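Local coordinates for acyl-CoA dehydrogenase domain protein Tcur3481 (PDB 6WY9) that binds FAD and probably acts as an acyl-CoA dehydrogenase, at residues L53-G63 with L108-S116. Numbering follows the deposited sequence.
Sequences LGVALPEAAGG and LLPGVVDGS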
loop_
_atom_site.group_PDB
_atom_site.type_symbol
_atom_site.label_atom_id
_atom_site.label_comp_id
_atom_site.label_asym_id
_atom_site.label_seq_id
_atom_site.Cartn_x
_atom_site.Cartn_y
_atom_site.Cartn_z
ATOM N N LEU B 53 -7.294 -27.750 26.874
ATOM C CA LEU B 53 -6.538 -28.557 25.915
ATOM C C LEU B 53 -7.431 -29.603 25.273
ATOM O O LEU B 53 -7.152 -30.070 24.158
ATOM C CB LEU B 53 -5.325 -29.235 26.586
ATOM C CG LEU B 53 -4.305 -28.289 27.259
ATOM C CD1 LEU B 53 -3.173 -29.090 27.899
ATOM C CD2 LEU B 53 -3.723 -27.172 26.308
ATOM N N GLY B 54 -8.503 -29.996 25.963
ATOM C CA GLY B 54 -9.359 -31.038 25.450
ATOM C C GLY B 54 -10.516 -30.552 24.630
ATOM O O GLY B 54 -11.174 -31.357 23.953
ATOM N N VAL B 55 -10.773 -29.242 24.657
ATOM C CA VAL B 55 -12.023 -28.734 24.095
ATOM C C VAL B 55 -12.110 -29.031 22.599
ATOM O O VAL B 55 -13.165 -29.442 22.107
ATOM C CB VAL B 55 -12.200 -27.230 24.421
ATOM C CG1 VAL B 55 -11.219 -26.385 23.664
ATOM C CG2 VAL B 55 -13.599 -26.807 24.117
ATOM N N ALA B 56 -10.997 -28.913 21.867
ATOM C CA ALA B 56 -10.996 -29.186 20.418
ATOM C C ALA B 56 -10.819 -30.660 20.043
ATOM O O ALA B 56 -10.960 -30.997 18.856
ATOM C CB ALA B 56 -9.892 -28.383 19.723
ATOM N N LEU B 57 -10.511 -31.542 20.992
ATOM C CA LEU B 57 -10.142 -32.930 20.720
ATOM C C LEU B 57 -11.325 -33.860 20.905
ATOM O O LEU B 57 -12.342 -33.487 21.496
ATOM C CB LEU B 57 -8.994 -33.357 21.640
ATOM C CG LEU B 57 -7.611 -32.976 21.093
ATOM C CD1 LEU B 57 -7.672 -31.587 20.566
ATOM C CD2 LEU B 57 -6.556 -33.044 22.170
ATOM N N PRO B 58 -11.213 -35.117 20.452
ATOM C CA PRO B 58 -12.380 -35.997 20.450
ATOM C C PRO B 58 -12.807 -36.416 21.852
ATOM O O PRO B 58 -12.014 -36.463 22.798
ATOM C CB PRO B 58 -11.907 -37.221 19.641
ATOM C CG PRO B 58 -10.607 -36.799 19.002
ATOM C CD PRO B 58 -10.019 -35.818 19.938
ATOM N N GLU B 59 -14.087 -36.772 21.958
ATOM C CA GLU B 59 -14.623 -37.255 23.227
ATOM C C GLU B 59 -13.972 -38.566 23.648
ATOM O O GLU B 59 -13.676 -38.759 24.833
ATOM C CB GLU B 59 -16.143 -37.413 23.127
ATOM C CG GLU B 59 -16.903 -36.080 23.037
ATOM C CD GLU B 59 -18.410 -36.275 22.962
ATOM O OE1 GLU B 59 -18.858 -37.397 22.655
ATOM O OE2 GLU B 59 -19.151 -35.305 23.212
ATOM N N ALA B 60 -13.733 -39.482 22.700
ATOM C CA ALA B 60 -13.108 -40.753 23.064
ATOM C C ALA B 60 -11.752 -40.571 23.747
ATOM O O ALA B 60 -11.312 -41.479 24.455
ATOM C CB ALA B 60 -12.968 -41.654 21.832
ATOM N N ALA B 61 -11.081 -39.429 23.568
ATOM C CA ALA B 61 -9.841 -39.128 24.282
ATOM C C ALA B 61 -10.063 -38.246 25.504
ATOM O O ALA B 61 -9.087 -37.757 26.093
ATOM C CB ALA B 61 -8.822 -38.452 23.350
ATOM N N GLY B 62 -11.317 -38.006 25.885
ATOM C CA GLY B 62 -11.627 -37.151 27.012
ATOM C C GLY B 62 -11.864 -35.698 26.671
ATOM O O GLY B 62 -12.070 -34.893 27.589
ATOM N N GLY B 63 -11.834 -35.327 25.392
ATOM C CA GLY B 63 -12.070 -33.950 24.993
ATOM C C GLY B 63 -13.552 -33.616 24.873
ATOM O O GLY B 63 -14.436 -34.420 25.158
ATOM N N LEU B 108 -2.330 -41.631 22.026
ATOM C CA LEU B 108 -1.549 -40.565 22.647
ATOM C C LEU B 108 -2.407 -39.380 23.095
ATOM O O LEU B 108 -1.917 -38.515 23.837
ATOM C CB LEU B 108 -0.456 -40.076 21.673
ATOM C CG LEU B 108 0.550 -41.087 21.095
ATOM C CD1 LEU B 108 1.453 -40.392 20.083
ATOM C CD2 LEU B 108 1.402 -41.642 22.193
ATOM N N LEU B 109 -3.665 -39.300 22.647
ATOM C CA LEU B 109 -4.454 -38.073 22.784
ATOM C C LEU B 109 -4.898 -37.851 24.232
ATOM O O LEU B 109 -4.928 -36.708 24.705
ATOM C CB LEU B 109 -5.661 -38.117 21.829
ATOM C CG LEU B 109 -5.280 -38.090 20.325
ATOM C CD1 LEU B 109 -6.454 -38.256 19.325
ATOM C CD2 LEU B 109 -4.495 -36.809 20.011
ATOM N N PRO B 110 -5.274 -38.899 24.963
ATOM C CA PRO B 110 -5.590 -38.683 26.380
ATOM C C PRO B 110 -4.496 -37.926 27.114
ATOM O O PRO B 110 -4.812 -37.022 27.893
ATOM C CB PRO B 110 -5.783 -40.113 26.897
ATOM C CG PRO B 110 -6.406 -40.791 25.701
ATOM C CD PRO B 110 -5.570 -40.288 24.557
ATOM N N GLY B 111 -3.220 -38.249 26.874
ATOM C CA GLY B 111 -2.154 -37.520 27.541
ATOM C C GLY B 111 -2.070 -36.060 27.110
ATOM O O GLY B 111 -1.605 -35.208 27.875
ATOM N N VAL B 112 -2.506 -35.747 25.890
ATOM C CA VAL B 112 -2.565 -34.340 25.489
ATOM C C VAL B 112 -3.699 -33.628 26.220
ATOM O O VAL B 112 -3.544 -32.493 26.692
ATOM C CB VAL B 112 -2.732 -34.208 23.965
ATOM C CG1 VAL B 112 -2.943 -32.720 23.585
ATOM C CG2 VAL B 112 -1.531 -34.817 23.212
ATOM N N VAL B 113 -4.863 -34.271 26.308
ATOM C CA VAL B 113 -6.013 -33.663 26.975
ATOM C C VAL B 113 -5.670 -33.310 28.419
ATOM O O VAL B 113 -5.984 -32.211 28.900
ATOM C CB VAL B 113 -7.232 -34.608 26.886
ATOM C CG1 VAL B 113 -8.334 -34.217 27.877
ATOM C CG2 VAL B 113 -7.740 -34.663 25.432
ATOM N N ASP B 114 -5.016 -34.230 29.135
ATOM C CA ASP B 114 -4.792 -34.008 30.560
ATOM C C ASP B 114 -3.516 -33.216 30.861
ATOM O O ASP B 114 -3.231 -32.966 32.033
ATOM C CB ASP B 114 -4.828 -35.355 31.340
ATOM C CG ASP B 114 -3.582 -36.250 31.131
ATOM O OD1 ASP B 114 -2.618 -35.827 30.480
ATOM O OD2 ASP B 114 -3.571 -37.404 31.642
ATOM N N GLY B 115 -2.759 -32.810 29.840
ATOM C CA GLY B 115 -1.610 -31.926 29.988
ATOM C C GLY B 115 -0.246 -32.581 30.152
ATOM O O GLY B 115 0.762 -31.865 30.167
ATOM N N SER B 116 -0.165 -33.913 30.259
ATOM C CA SER B 116 1.120 -34.571 30.479
ATOM C C SER B 116 1.938 -34.783 29.212
ATOM O O SER B 116 3.121 -35.126 29.320
ATOM C CB SER B 116 0.891 -35.924 31.158
ATOM O OG SER B 116 -0.045 -36.666 30.405
HETATM O O HOH W 1 -7.753 -30.091 29.086
#
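V113 packs its two methyl groups against the turning chain of L53-G63. From V113 CB, the nearest atom across the contact is the carbonyl oxygen A61 O, at 3.7 Å. CG1 stands anti to the backbone N (chi1 164°) and lies by the carbonyl of G62. CG2 stands anti to the carbonyl carbon, beside the backbone N. V113 CG2 meets A61 O at 3.4 Å. The same methyl also touches L57 CD2 and the CA of G54. One valine thus touches G54 near the start of L53-G63 and G62 near its end, both with bare backbone.

L57 runs past V113 in the opposite direction and crosses V112 at about a right angle. L57 CD2 carries both contacts, with V112 CG1 3.9 Å away. A61 is the other close point. A61 CB sits 3.5 Å from L109 CB and also approaches the ring of P110 at CD. L53 lies at the C-terminal end of the helix: L53 CD1 is 3.6 Å from V112 O and also meets the CA of G115, where the chain leaves helical backbone angles with a positive phi.

The direct contact is mainly apolar. A water adds a polar link, donating to V113 O at 2.8 Å and accepting a weak bond from G54 N. The loop holds its own shape. P58 O accepts from A61 N and G63 N on opposite faces of its plane. Beyond the helix, D114 OD1 accepts from S116 N, an Asx turn, and also from S116 OG on its syn side.

This is structural packing in the N-terminal domain, away from the flavin sites. It joins the loop between helices 41-49 and 67-80 to the short helix 109-113, just before strand 118-122. Helix 87-100 lines both partners, through L53 and P58 on one and L109 and V112 on the other.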